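Local coordinates for protein L-hydantoinase (Arthrobacter aurescens, PDB 1GKR) that hydrolyses hydantoin derivatives, preferring aryl over alkyl substrates, with two zinc ions in each subunit of a homotetramer, at residues F2-N8 against A41-A47; Q115-F121 against Q443-V449; S178-A184 against C233-H239; G202-Y208 against K326-K330. All coordinates share one frame; numbering follows the deposited sequence.

Overall arrangement
The four contacts sample an amidohydrolase from its small beta domain to its catalytic barrel. Interaction 3 is the buried one: two neighbouring parallel barrel strands, lined with aliphatic side chains, end in histidines that share a zinc ion. Interaction 1 is a parallel strand pair too, but it lies in the beta domain on the other side of the chain's centre, with charged and amide groups on its more exposed face. Interaction 2 holds the C-terminal tail against a helix end and a strand through backbone bonds and phenylalanines. Interaction 4, partly buried, joins two excursions probably near the active-site margin through a tryptophan and a valine; its nearest atoms are about 8 Å from those of interaction 3.

Interaction 1: residues F2-N8 against A41-A47; sequences FDVIVKN and ASRTIDA
Residues Val4-Lys7 and Thr44-Asp46 run parallel, their segment axes 12° apart, and Ile5 and Lys7 each offer both N-H and C=O to the other strand, as the parallel pattern requires. Ile5 N reaches Arg43 O while Ile5 O receives Ile45 N at 2.8 Å; Lys7 N and Lys7 O then repeat the scheme with Ile45 O and Ala47 N. Val4, Val6, Arg43 and Ile45 share one face. There Val4 CG2, held anti to the backbone N, meets Ile45 CG1 at 4.0 Å, and strand 389-393 adds Leu389 against Val6 and Ile391 against Ile45. This is the small beta-sandwich domain that accompanies the barrel in hydantoinases, built from both ends of the chain; on its other flank strand 2-7 pairs with strand 16-25, where Asp3 and Val4 both face Val24 in a classic beta bulge. The opposite face carries Phe2, Ala41 and Ile5, with Ile5 CG1 3.7 Å from Ala41 CB, and becomes polar toward Lys7 and Asp46. Lys7 passes its CE 3.8 Å from Thr44 CG2, and the bend at the end of the chain (chi4 60°) carries NZ to a salt bridge with Asp46 OD2 at 3.6 Å. Asn8 ND2 donates to Asp46 OD1 at 2.9 Å, coming from above the carboxylate plane although the oxygen lies in the plane of the amide. Gly48 N is a second donor to Asp46 OD1, which helps to fix the carboxylate's rotation.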
# COMPACT_ATOMS: atom_id res chain seq x y z
N PHE A 2 -47.82 -31.65 -3.95
CA PHE A 2 -47.11 -30.52 -3.35
C PHE A 2 -47.99 -29.65 -2.47
O PHE A 2 -49.16 -29.44 -2.76
CB PHE A 2 -46.47 -29.69 -4.46
CG PHE A 2 -45.38 -30.41 -5.21
CD1 PHE A 2 -44.16 -30.69 -4.60
CD2 PHE A 2 -45.59 -30.86 -6.51
CE1 PHE A 2 -43.17 -31.39 -5.27
CE2 PHE A 2 -44.60 -31.56 -7.18
CZ PHE A 2 -43.39 -31.83 -6.55
N ASP A 3 -47.41 -29.14 -1.39
CA ASP A 3 -48.16 -28.30 -0.47
C ASP A 3 -48.51 -26.98 -1.12
O ASP A 3 -49.64 -26.50 -0.98
CB ASP A 3 -47.38 -28.05 0.83
CG ASP A 3 -47.01 -29.34 1.55
OD1 ASP A 3 -47.80 -30.30 1.49
OD2 ASP A 3 -45.94 -29.39 2.20
N VAL A 4 -47.57 -26.39 -1.83
CA VAL A 4 -47.83 -25.12 -2.49
C VAL A 4 -46.90 -24.90 -3.67
O VAL A 4 -45.77 -25.38 -3.68
CB VAL A 4 -47.70 -23.92 -1.51
CG1 VAL A 4 -46.41 -24.01 -0.76
CG2 VAL A 4 -47.76 -22.59 -2.26
N ILE A 5 -47.41 -24.18 -4.67
CA ILE A 5 -46.65 -23.86 -5.86
C ILE A 5 -46.76 -22.36 -6.09
O ILE A 5 -47.86 -21.81 -6.15
CB ILE A 5 -47.19 -24.58 -7.11
CG1 ILE A 5 -46.76 -26.04 -7.09
CG2 ILE A 5 -46.66 -23.93 -8.38
CD1 ILE A 5 -47.28 -26.83 -8.27
N VAL A 6 -45.61 -21.71 -6.21
CA VAL A 6 -45.59 -20.28 -6.48
C VAL A 6 -45.17 -20.23 -7.93
O VAL A 6 -44.04 -20.61 -8.26
CB VAL A 6 -44.53 -19.55 -5.63
CG1 VAL A 6 -44.70 -18.05 -5.79
CG2 VAL A 6 -44.65 -19.95 -4.16
N LYS A 7 -46.06 -19.81 -8.81
CA LYS A 7 -45.68 -19.78 -10.21
C LYS A 7 -45.52 -18.43 -10.85
O LYS A 7 -46.02 -17.42 -10.36
CB LYS A 7 -46.62 -20.67 -11.03
CG LYS A 7 -48.09 -20.49 -10.84
CD LYS A 7 -48.78 -21.71 -11.43
CE LYS A 7 -50.27 -21.47 -11.65
NZ LYS A 7 -50.54 -20.34 -12.60
N ASN A 8 -44.78 -18.43 -11.96
CA ASN A 8 -44.47 -17.24 -12.73
C ASN A 8 -43.63 -16.32 -11.89
O ASN A 8 -43.94 -15.14 -11.72
CB ASN A 8 -45.75 -16.54 -13.16
CG ASN A 8 -46.67 -17.46 -13.91
OD1 ASN A 8 -46.24 -18.14 -14.85
ND2 ASN A 8 -47.93 -17.51 -13.51
N ALA A 41 -51.04 -29.19 -6.42
CA ALA A 41 -50.61 -28.60 -5.17
C ALA A 41 -51.85 -28.18 -4.38
O ALA A 41 -52.83 -27.73 -4.96
CB ALA A 41 -49.73 -27.39 -5.44
N SER A 42 -51.80 -28.33 -3.06
CA SER A 42 -52.93 -27.96 -2.21
C SER A 42 -53.26 -26.49 -2.39
O SER A 42 -54.42 -26.11 -2.43
CB SER A 42 -52.60 -28.19 -0.73
OG SER A 42 -52.09 -29.49 -0.50
N ARG A 43 -52.23 -25.67 -2.48
CA ARG A 43 -52.40 -24.23 -2.61
C ARG A 43 -51.55 -23.73 -3.77
O ARG A 43 -50.48 -24.26 -4.03
CB ARG A 43 -51.99 -23.58 -1.28
CG ARG A 43 -51.82 -22.05 -1.26
CD ARG A 43 -53.13 -21.26 -1.08
NE ARG A 43 -52.90 -19.81 -0.92
CZ ARG A 43 -52.45 -19.22 0.20
NH1 ARG A 43 -52.19 -19.94 1.29
NH2 ARG A 43 -52.27 -17.91 0.21
N THR A 44 -52.04 -22.73 -4.49
CA THR A 44 -51.30 -22.17 -5.60
C THR A 44 -51.21 -20.65 -5.52
O THR A 44 -52.21 -19.96 -5.33
CB THR A 44 -51.93 -22.58 -6.95
OG1 THR A 44 -51.43 -23.86 -7.33
CG2 THR A 44 -51.59 -21.58 -8.04
N ILE A 45 -50.00 -20.13 -5.66
CA ILE A 45 -49.78 -18.70 -5.62
C ILE A 45 -49.25 -18.28 -6.98
O ILE A 45 -48.29 -18.85 -7.49
CB ILE A 45 -48.72 -18.31 -4.58
CG1 ILE A 45 -49.00 -18.96 -3.23
CG2 ILE A 45 -48.68 -16.80 -4.47
CD1 ILE A 45 -50.07 -18.29 -2.45
N ASP A 46 -49.87 -17.27 -7.57
CA ASP A 46 -49.40 -16.79 -8.86
C ASP A 46 -48.66 -15.49 -8.62
O ASP A 46 -49.27 -14.50 -8.20
CB ASP A 46 -50.56 -16.52 -9.80
CG ASP A 46 -50.12 -16.36 -11.25
OD1 ASP A 46 -49.05 -15.76 -11.51
OD2 ASP A 46 -50.87 -16.83 -12.14
N ALA A 47 -47.35 -15.48 -8.88
CA ALA A 47 -46.56 -14.27 -8.68
C ALA A 47 -46.81 -13.29 -9.83
O ALA A 47 -46.45 -12.12 -9.75
CB ALA A 47 -45.08 -14.63 -8.58

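Interaction 2: residues Q115-F121 against Q443-V449; sequences QRLKVDF and QGFGQFV
Phe121 holds CG between its backbone N and carbonyl carbon (chi1 63°), which turns the ring back over the tail, whereas Phe448 has CG anti to its own N and its ring turns an edge to Phe121 CE2. The two rings are oblique, planes at 54°, with Phe121 CE2 3.6 Å from Phe448 CD1. A CH-pi contact is added by Phe448 CA, 3.8 Å from the centroid of the Phe121 ring and over one face. Beside the rings the backbones are joined twice: Phe121 N donates to Gln447 O at 3.0 Å, and Val449 N donates to Phe121 O at 2.7 Å. Here the C-terminal tail lies against the end of helix 103-116 and the start of strand 120-123, which pairs with 87-92 in the barrel, so that residues near the C-terminus are fastened to both elements. Asp120 OD1 takes Gln447 N at 2.8 Å from above the carboxylate plane, while its OD2 forms salt bridges with Arg429 and Lys378. Just past the helix, Leu117 O accepts two donors from opposite faces of its plane, Gly444 N at 2.9 Å and Gly446 N at 3.1 Å. Gly446 packs so closely that a CB would run into Val119 O. Phe445 meets Lys118 O with its edge, CD2 being the nearest ring atom, and its ring also makes a cation-pi contact with Arg429.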
# COMPACT_ATOMS: atom_id res chain seq x y z
N GLN A 115 -41.50 -19.27 21.86
CA GLN A 115 -42.92 -19.24 22.16
C GLN A 115 -43.62 -17.99 21.67
O GLN A 115 -44.84 -18.01 21.47
CB GLN A 115 -43.15 -19.33 23.66
CG GLN A 115 -42.69 -20.62 24.30
CD GLN A 115 -42.72 -20.54 25.82
OE1 GLN A 115 -42.38 -21.50 26.52
NE2 GLN A 115 -43.13 -19.37 26.35
N ARG A 116 -42.89 -16.91 21.46
CA ARG A 116 -43.55 -15.70 21.04
C ARG A 116 -43.20 -15.08 19.69
O ARG A 116 -43.96 -14.25 19.18
CB ARG A 116 -43.42 -14.66 22.15
CG ARG A 116 -44.17 -15.07 23.41
CD ARG A 116 -44.06 -14.02 24.49
NE ARG A 116 -42.82 -14.15 25.24
CZ ARG A 116 -41.99 -13.14 25.47
NH1 ARG A 116 -42.27 -11.93 25.00
NH2 ARG A 116 -40.88 -13.33 26.19
N LEU A 117 -42.07 -15.46 19.12
CA LEU A 117 -41.65 -14.92 17.83
C LEU A 117 -42.53 -15.40 16.68
O LEU A 117 -43.07 -16.51 16.73
CB LEU A 117 -40.20 -15.29 17.55
CG LEU A 117 -39.22 -14.38 18.27
CD1 LEU A 117 -37.81 -14.94 18.16
CD2 LEU A 117 -39.33 -12.98 17.67
N LYS A 118 -42.69 -14.57 15.66
CA LYS A 118 -43.52 -14.93 14.52
C LYS A 118 -42.70 -15.23 13.25
O LYS A 118 -43.25 -15.73 12.27
CB LYS A 118 -44.56 -13.84 14.26
CG LYS A 118 -45.63 -13.70 15.34
CD LYS A 118 -46.83 -12.93 14.78
CE LYS A 118 -48.05 -12.97 15.69
NZ LYS A 118 -47.91 -12.01 16.82
N VAL A 119 -41.41 -14.92 13.26
CA VAL A 119 -40.55 -15.24 12.13
C VAL A 119 -39.45 -16.13 12.72
O VAL A 119 -39.34 -16.23 13.94
CB VAL A 119 -39.97 -13.98 11.46
CG1 VAL A 119 -41.10 -13.14 10.87
CG2 VAL A 119 -39.18 -13.17 12.47
N ASP A 120 -38.65 -16.78 11.90
CA ASP A 120 -37.62 -17.66 12.47
C ASP A 120 -36.46 -16.87 13.08
O ASP A 120 -36.27 -15.68 12.76
CB ASP A 120 -37.13 -18.65 11.40
CG ASP A 120 -38.13 -19.78 11.14
OD1 ASP A 120 -39.21 -19.82 11.78
OD2 ASP A 120 -37.84 -20.65 10.30
N PHE A 121 -35.68 -17.51 13.94
CA PHE A 121 -34.60 -16.81 14.60
C PHE A 121 -33.39 -17.64 14.97
O PHE A 121 -33.47 -18.86 15.13
CB PHE A 121 -35.15 -16.20 15.89
CG PHE A 121 -35.62 -17.23 16.88
CD1 PHE A 121 -36.83 -17.89 16.69
CD2 PHE A 121 -34.82 -17.61 17.96
CE1 PHE A 121 -37.24 -18.92 17.57
CE2 PHE A 121 -35.21 -18.63 18.83
CZ PHE A 121 -36.43 -19.29 18.63
N GLN A 443 -48.42 -16.20 17.50
CA GLN A 443 -47.14 -16.12 18.17
C GLN A 443 -46.58 -17.50 18.48
O GLN A 443 -47.31 -18.39 18.90
CB GLN A 443 -47.27 -15.29 19.45
CG GLN A 443 -48.33 -15.77 20.40
CD GLN A 443 -48.41 -14.88 21.64
OE1 GLN A 443 -48.82 -13.71 21.56
NE2 GLN A 443 -47.99 -15.42 22.78
N GLY A 444 -45.29 -17.68 18.26
CA GLY A 444 -44.68 -18.96 18.53
C GLY A 444 -44.42 -19.73 17.25
O GLY A 444 -43.71 -20.75 17.25
N PHE A 445 -44.98 -19.24 16.15
CA PHE A 445 -44.79 -19.87 14.86
C PHE A 445 -43.30 -19.98 14.50
O PHE A 445 -42.88 -20.95 13.86
CB PHE A 445 -45.52 -19.08 13.78
CG PHE A 445 -45.20 -19.54 12.39
CD1 PHE A 445 -45.72 -20.74 11.90
CD2 PHE A 445 -44.35 -18.79 11.58
CE1 PHE A 445 -45.38 -21.19 10.61
CE2 PHE A 445 -44.01 -19.23 10.30
CZ PHE A 445 -44.53 -20.43 9.82
N GLY A 446 -42.52 -18.97 14.90
CA GLY A 446 -41.10 -18.95 14.61
C GLY A 446 -40.30 -20.09 15.22
O GLY A 446 -40.50 -20.48 16.37
N GLN A 447 -39.37 -20.63 14.43
CA GLN A 447 -38.53 -21.73 14.87
C GLN A 447 -37.11 -21.23 15.09
O GLN A 447 -36.66 -20.26 14.48
CB GLN A 447 -38.45 -22.82 13.82
CG GLN A 447 -39.74 -23.21 13.20
CD GLN A 447 -40.41 -24.32 13.95
OE1 GLN A 447 -40.88 -24.12 15.07
NE2 GLN A 447 -40.44 -25.50 13.35
N PHE A 448 -36.40 -21.94 15.95
CA PHE A 448 -35.02 -21.65 16.26
C PHE A 448 -34.21 -22.21 15.09
O PHE A 448 -34.50 -23.30 14.61
CB PHE A 448 -34.66 -22.40 17.54
CG PHE A 448 -33.23 -22.30 17.94
CD1 PHE A 448 -32.67 -21.08 18.29
CD2 PHE A 448 -32.44 -23.44 18.00
CE1 PHE A 448 -31.34 -21.00 18.71
CE2 PHE A 448 -31.11 -23.37 18.42
CZ PHE A 448 -30.56 -22.15 18.77
N VAL A 449 -33.24 -21.46 14.58
CA VAL A 449 -32.43 -21.99 13.50
C VAL A 449 -30.98 -21.93 13.95
O VAL A 449 -30.60 -21.06 14.74
CB VAL A 449 -32.66 -21.24 12.14
CG1 VAL A 449 -33.74 -20.21 12.30
CG2 VAL A 449 -31.38 -20.63 11.63

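Interaction 3: residues S178-A184 against C233-H239; sequences SVIVVHA and CRLIVLH. With ZN (zinc ion), chain E.
The second zinc site of the binuclear centre lies where these two strands end, His183 from one and His239 from the other. His183 ND1 binds the ion at 2.0 Å and His239 NE2 at 2.3 Å; the carboxylated Lys147 is the remaining protein ligand. Sharing the metal brings the rings together in an offset edge-to-face pair, planes at 77°, with His239 CE1 over the face of His183. His183 CG stands anti to the backbone N (chi1 175°), and Glu185 OE1 takes a hydrogen bond from its NE2, a second-shell contact that, with the metal bond, helps to fix the ring's rotation. Behind the site, strands 179-182 and 234-237 are parallel neighbours in the TIM barrel, joined by Ile180 N to Arg234 O at 3.1 Å, Ile236 N to Ile180 O, and Leu238 N to Val182 O. A water accepts from Ala184 N and donates to Leu238 O. Leu238 CD1 lies against Val181 CG2, 3.5 Å away. An alanine in place of Leu238 would probably open a gap beside Val181 CG2 and take away its contact with the leucine methyls. On the same face as Val181, Ile236 CB lies alongside CG1 of that valine, at 3.8 Å.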
# COMPACT_ATOMS: atom_id res chain seq x y z
N SER A 178 -16.74 -20.35 15.56
CA SER A 178 -17.94 -19.54 15.59
C SER A 178 -17.68 -18.23 14.85
O SER A 178 -16.76 -18.14 14.04
CB SER A 178 -18.33 -19.26 17.04
OG SER A 178 -19.55 -18.53 17.12
N VAL A 179 -18.49 -17.22 15.15
CA VAL A 179 -18.35 -15.90 14.54
C VAL A 179 -18.38 -14.88 15.66
O VAL A 179 -19.11 -15.06 16.63
CB VAL A 179 -19.54 -15.59 13.60
CG1 VAL A 179 -19.36 -14.23 12.94
CG2 VAL A 179 -19.68 -16.66 12.57
N ILE A 180 -17.58 -13.83 15.56
CA ILE A 180 -17.59 -12.77 16.56
C ILE A 180 -17.87 -11.47 15.81
O ILE A 180 -17.26 -11.20 14.77
CB ILE A 180 -16.25 -12.65 17.30
CG1 ILE A 180 -16.30 -11.47 18.27
CG2 ILE A 180 -15.12 -12.42 16.33
CD1 ILE A 180 -17.25 -11.69 19.43
N VAL A 181 -18.82 -10.69 16.29
CA VAL A 181 -19.12 -9.42 15.66
C VAL A 181 -18.80 -8.41 16.75
O VAL A 181 -18.94 -8.72 17.93
CB VAL A 181 -20.61 -9.31 15.23
CG1 VAL A 181 -20.98 -10.48 14.38
CG2 VAL A 181 -21.53 -9.24 16.43
N VAL A 182 -18.34 -7.22 16.39
CA VAL A 182 -18.01 -6.23 17.40
C VAL A 182 -18.54 -4.87 17.02
O VAL A 182 -18.79 -4.59 15.85
CB VAL A 182 -16.48 -6.08 17.62
CG1 VAL A 182 -15.83 -7.41 17.76
CG2 VAL A 182 -15.87 -5.35 16.47
N HIS A 183 -18.71 -4.02 18.03
CA HIS A 183 -19.13 -2.65 17.83
C HIS A 183 -17.77 -1.95 17.96
O HIS A 183 -17.19 -1.91 19.05
CB HIS A 183 -20.06 -2.19 18.96
CG HIS A 183 -20.43 -0.74 18.88
ND1 HIS A 183 -21.73 -0.31 18.68
CD2 HIS A 183 -19.67 0.38 18.97
CE1 HIS A 183 -21.75 1.01 18.65
NE2 HIS A 183 -20.51 1.45 18.82
N ALA A 184 -17.25 -1.43 16.86
CA ALA A 184 -15.94 -0.81 16.94
C ALA A 184 -15.85 0.69 17.04
O ALA A 184 -16.00 1.41 16.05
CB ALA A 184 -15.08 -1.29 15.78
N CYS A 233 -10.10 -15.72 13.83
CA CYS A 233 -11.53 -15.99 13.97
C CYS A 233 -12.33 -15.21 12.93
O CYS A 233 -11.91 -14.14 12.51
CB CYS A 233 -12.00 -15.56 15.36
SG CYS A 233 -11.58 -13.82 15.75
N ARG A 234 -13.49 -15.73 12.53
CA ARG A 234 -14.32 -15.01 11.56
C ARG A 234 -14.83 -13.78 12.31
O ARG A 234 -15.42 -13.89 13.39
CB ARG A 234 -15.49 -15.86 11.10
CG ARG A 234 -15.95 -15.44 9.72
CD ARG A 234 -17.37 -15.84 9.43
NE ARG A 234 -17.54 -17.20 8.91
CZ ARG A 234 -16.96 -17.68 7.82
NH1 ARG A 234 -16.14 -16.92 7.12
NH2 ARG A 234 -17.25 -18.90 7.39
N LEU A 235 -14.60 -12.61 11.74
CA LEU A 235 -14.99 -11.35 12.35
C LEU A 235 -15.87 -10.49 11.46
O LEU A 235 -15.60 -10.33 10.28
CB LEU A 235 -13.73 -10.57 12.68
CG LEU A 235 -13.94 -9.09 13.00
CD1 LEU A 235 -14.71 -9.00 14.30
CD2 LEU A 235 -12.62 -8.36 13.14
N ILE A 236 -16.94 -9.94 12.02
CA ILE A 236 -17.79 -9.06 11.23
C ILE A 236 -17.83 -7.73 11.95
O ILE A 236 -18.25 -7.69 13.10
CB ILE A 236 -19.25 -9.52 11.16
CG1 ILE A 236 -19.36 -10.86 10.44
CG2 ILE A 236 -20.06 -8.47 10.41
CD1 ILE A 236 -20.79 -11.36 10.36
N VAL A 237 -17.40 -6.65 11.32
CA VAL A 237 -17.50 -5.36 11.98
C VAL A 237 -18.90 -4.83 11.71
O VAL A 237 -19.29 -4.62 10.56
CB VAL A 237 -16.46 -4.38 11.46
CG1 VAL A 237 -16.63 -3.02 12.14
CG2 VAL A 237 -15.06 -4.94 11.70
N LEU A 238 -19.67 -4.64 12.78
CA LEU A 238 -21.05 -4.17 12.71
C LEU A 238 -21.15 -2.71 12.35
O LEU A 238 -20.19 -1.95 12.52
CB LEU A 238 -21.73 -4.39 14.06
CG LEU A 238 -21.83 -5.84 14.55
CD1 LEU A 238 -22.32 -5.85 15.97
CD2 LEU A 238 -22.77 -6.61 13.66
N HIS A 239 -22.32 -2.34 11.85
CA HIS A 239 -22.64 -0.97 11.44
C HIS A 239 -21.46 -0.04 11.21
O HIS A 239 -21.15 0.79 12.07
CB HIS A 239 -23.56 -0.32 12.46
CG HIS A 239 -23.12 -0.54 13.87
ND1 HIS A 239 -21.80 -0.46 14.26
CD2 HIS A 239 -23.82 -0.84 14.98
CE1 HIS A 239 -21.71 -0.69 15.55
NE2 HIS A 239 -22.92 -0.93 16.02
ZN ZN E . -23.56 -1.09 18.19
O HOH W 1 -13.70 -18.16 13.67
O HOH W 2 -18.79 -1.20 14.65

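Interaction 4: residues G202-Y208 against K326-K330; sequences GKDMAAY and KDVWK
Trp329 reaches with the six-membered end of its indole to the first turn of helix 205-211, CH2 lying 4.0 Å from Tyr208 CA and CZ2 4.2 Å from Ala207 CB. Both segments belong to excursions of the amidohydrolase barrel: residues 202-208 lead into a short helix beyond helix 187-199, and residues 326-330 sit in the long loop between strand 313-314 and helix 341-350. The Tyr208 side chain is about 9 Å from a bound zinc, so the Tyr208 end of this junction probably lies near the margin of the active site. Two bonds tie the loop to the turn. Trp329 NE1 donates to Gly202 O at 2.7 Å, an almost straight bond (164°) with the oxygen in the plane of the indole, and Val328 N donates to Lys203 O at 3.1 Å. A leucine in place of Trp329 would probably leave Gly202 O without this donor and remove the indole from beside Ala207. Lys198, from helix 187-199, makes a cation-pi contact with the same indole. Val328 packs against the 203-205 backbone and Tyr208. Its CG2, anti to the backbone N, touches Met205 SD at 3.7 Å and also reaches Tyr208 CB, while CG1 lies over the indole of the next residue, Trp329. The Tyr208 hydroxyl is hydrogen-bonded outside the contact, to Val284 O. At the exposed side Lys203, extended beyond CG, crosses Asp327 in a long salt bridge, NZ being 4.0 Å from OD2; the atom that comes nearer to Asp327 OD2 is Lys203 CE, at 3.4 Å.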
# COMPACT_ATOMS: atom_id res chain seq x y z
N GLY A 202 -21.71 22.44 23.47
CA GLY A 202 -22.36 21.81 22.33
C GLY A 202 -23.49 20.93 22.80
O GLY A 202 -23.31 20.12 23.71
N LYS A 203 -24.67 21.08 22.20
CA LYS A 203 -25.83 20.27 22.56
C LYS A 203 -26.55 19.80 21.29
O LYS A 203 -27.63 19.23 21.36
CB LYS A 203 -26.80 21.07 23.42
CG LYS A 203 -26.31 21.38 24.83
CD LYS A 203 -27.37 22.15 25.61
CE LYS A 203 -26.98 22.32 27.08
NZ LYS A 203 -28.01 23.07 27.86
N ASP A 204 -25.91 20.08 20.15
CA ASP A 204 -26.36 19.75 18.79
C ASP A 204 -26.39 18.27 18.47
O ASP A 204 -25.99 17.43 19.27
CB ASP A 204 -25.37 20.29 17.76
CG ASP A 204 -25.60 21.70 17.41
OD1 ASP A 204 -26.74 22.04 17.05
OD2 ASP A 204 -24.61 22.46 17.46
N MET A 205 -26.84 17.98 17.26
CA MET A 205 -26.80 16.63 16.74
C MET A 205 -25.38 16.70 16.15
O MET A 205 -24.62 15.72 16.15
CB MET A 205 -27.82 16.42 15.63
CG MET A 205 -29.03 15.64 16.08
SD MET A 205 -28.59 14.09 16.90
CE MET A 205 -28.24 13.06 15.48
N ALA A 206 -25.04 17.88 15.66
CA ALA A 206 -23.72 18.13 15.09
C ALA A 206 -22.69 17.91 16.18
O ALA A 206 -21.64 17.30 15.94
CB ALA A 206 -23.64 19.54 14.58
N ALA A 207 -22.97 18.42 17.37
CA ALA A 207 -22.06 18.26 18.49
C ALA A 207 -21.88 16.77 18.81
O ALA A 207 -20.78 16.31 19.16
CB ALA A 207 -22.61 18.99 19.70
N TYR A 208 -22.97 16.01 18.69
CA TYR A 208 -22.92 14.59 18.96
C TYR A 208 -21.96 13.90 17.98
O TYR A 208 -21.00 13.26 18.39
CB TYR A 208 -24.32 13.99 18.83
CG TYR A 208 -24.31 12.48 18.82
CD1 TYR A 208 -23.79 11.77 19.90
CD2 TYR A 208 -24.76 11.77 17.72
CE1 TYR A 208 -23.73 10.38 19.88
CE2 TYR A 208 -24.69 10.38 17.68
CZ TYR A 208 -24.17 9.69 18.77
OH TYR A 208 -24.11 8.32 18.74
N LYS A 326 -33.77 19.42 22.61
CA LYS A 326 -33.16 20.57 23.27
C LYS A 326 -31.75 20.29 23.76
O LYS A 326 -30.89 21.18 23.75
CB LYS A 326 -34.04 21.02 24.44
CG LYS A 326 -35.52 21.20 24.08
CD LYS A 326 -36.39 21.30 25.33
CE LYS A 326 -37.88 21.18 25.00
NZ LYS A 326 -38.75 21.13 26.22
N ASP A 327 -31.51 19.07 24.21
CA ASP A 327 -30.19 18.68 24.71
C ASP A 327 -29.92 17.26 24.21
O ASP A 327 -30.45 16.28 24.76
CB ASP A 327 -30.16 18.74 26.24
CG ASP A 327 -28.82 18.31 26.81
OD1 ASP A 327 -28.41 17.17 26.54
OD2 ASP A 327 -28.18 19.12 27.52
N VAL A 328 -29.09 17.16 23.17
CA VAL A 328 -28.74 15.89 22.54
C VAL A 328 -28.21 14.81 23.49
O VAL A 328 -28.54 13.63 23.35
CB VAL A 328 -27.70 16.12 21.40
CG1 VAL A 328 -26.27 16.15 21.97
CG2 VAL A 328 -27.84 15.06 20.35
N TRP A 329 -27.39 15.21 24.45
CA TRP A 329 -26.81 14.27 25.39
C TRP A 329 -27.84 13.56 26.26
O TRP A 329 -27.49 12.67 27.04
CB TRP A 329 -25.79 14.97 26.30
CG TRP A 329 -24.85 15.85 25.55
CD1 TRP A 329 -24.84 17.21 25.55
CD2 TRP A 329 -23.84 15.44 24.63
NE1 TRP A 329 -23.89 17.68 24.67
CE2 TRP A 329 -23.27 16.61 24.09
CE3 TRP A 329 -23.37 14.19 24.19
CZ2 TRP A 329 -22.25 16.57 23.14
CZ3 TRP A 329 -22.36 14.15 23.25
CH2 TRP A 329 -21.81 15.33 22.73
N LYS A 330 -29.12 13.92 26.14
CA LYS A 330 -30.14 13.27 26.97
C LYS A 330 -31.06 12.35 26.21
O LYS A 330 -32.08 11.90 26.73
CB LYS A 330 -30.96 14.33 27.71
CG LYS A 330 -30.11 15.13 28.69
CD LYS A 330 -30.97 16.00 29.60
CE LYS A 330 -30.08 16.90 30.49
NZ LYS A 330 -30.88 17.99 31.23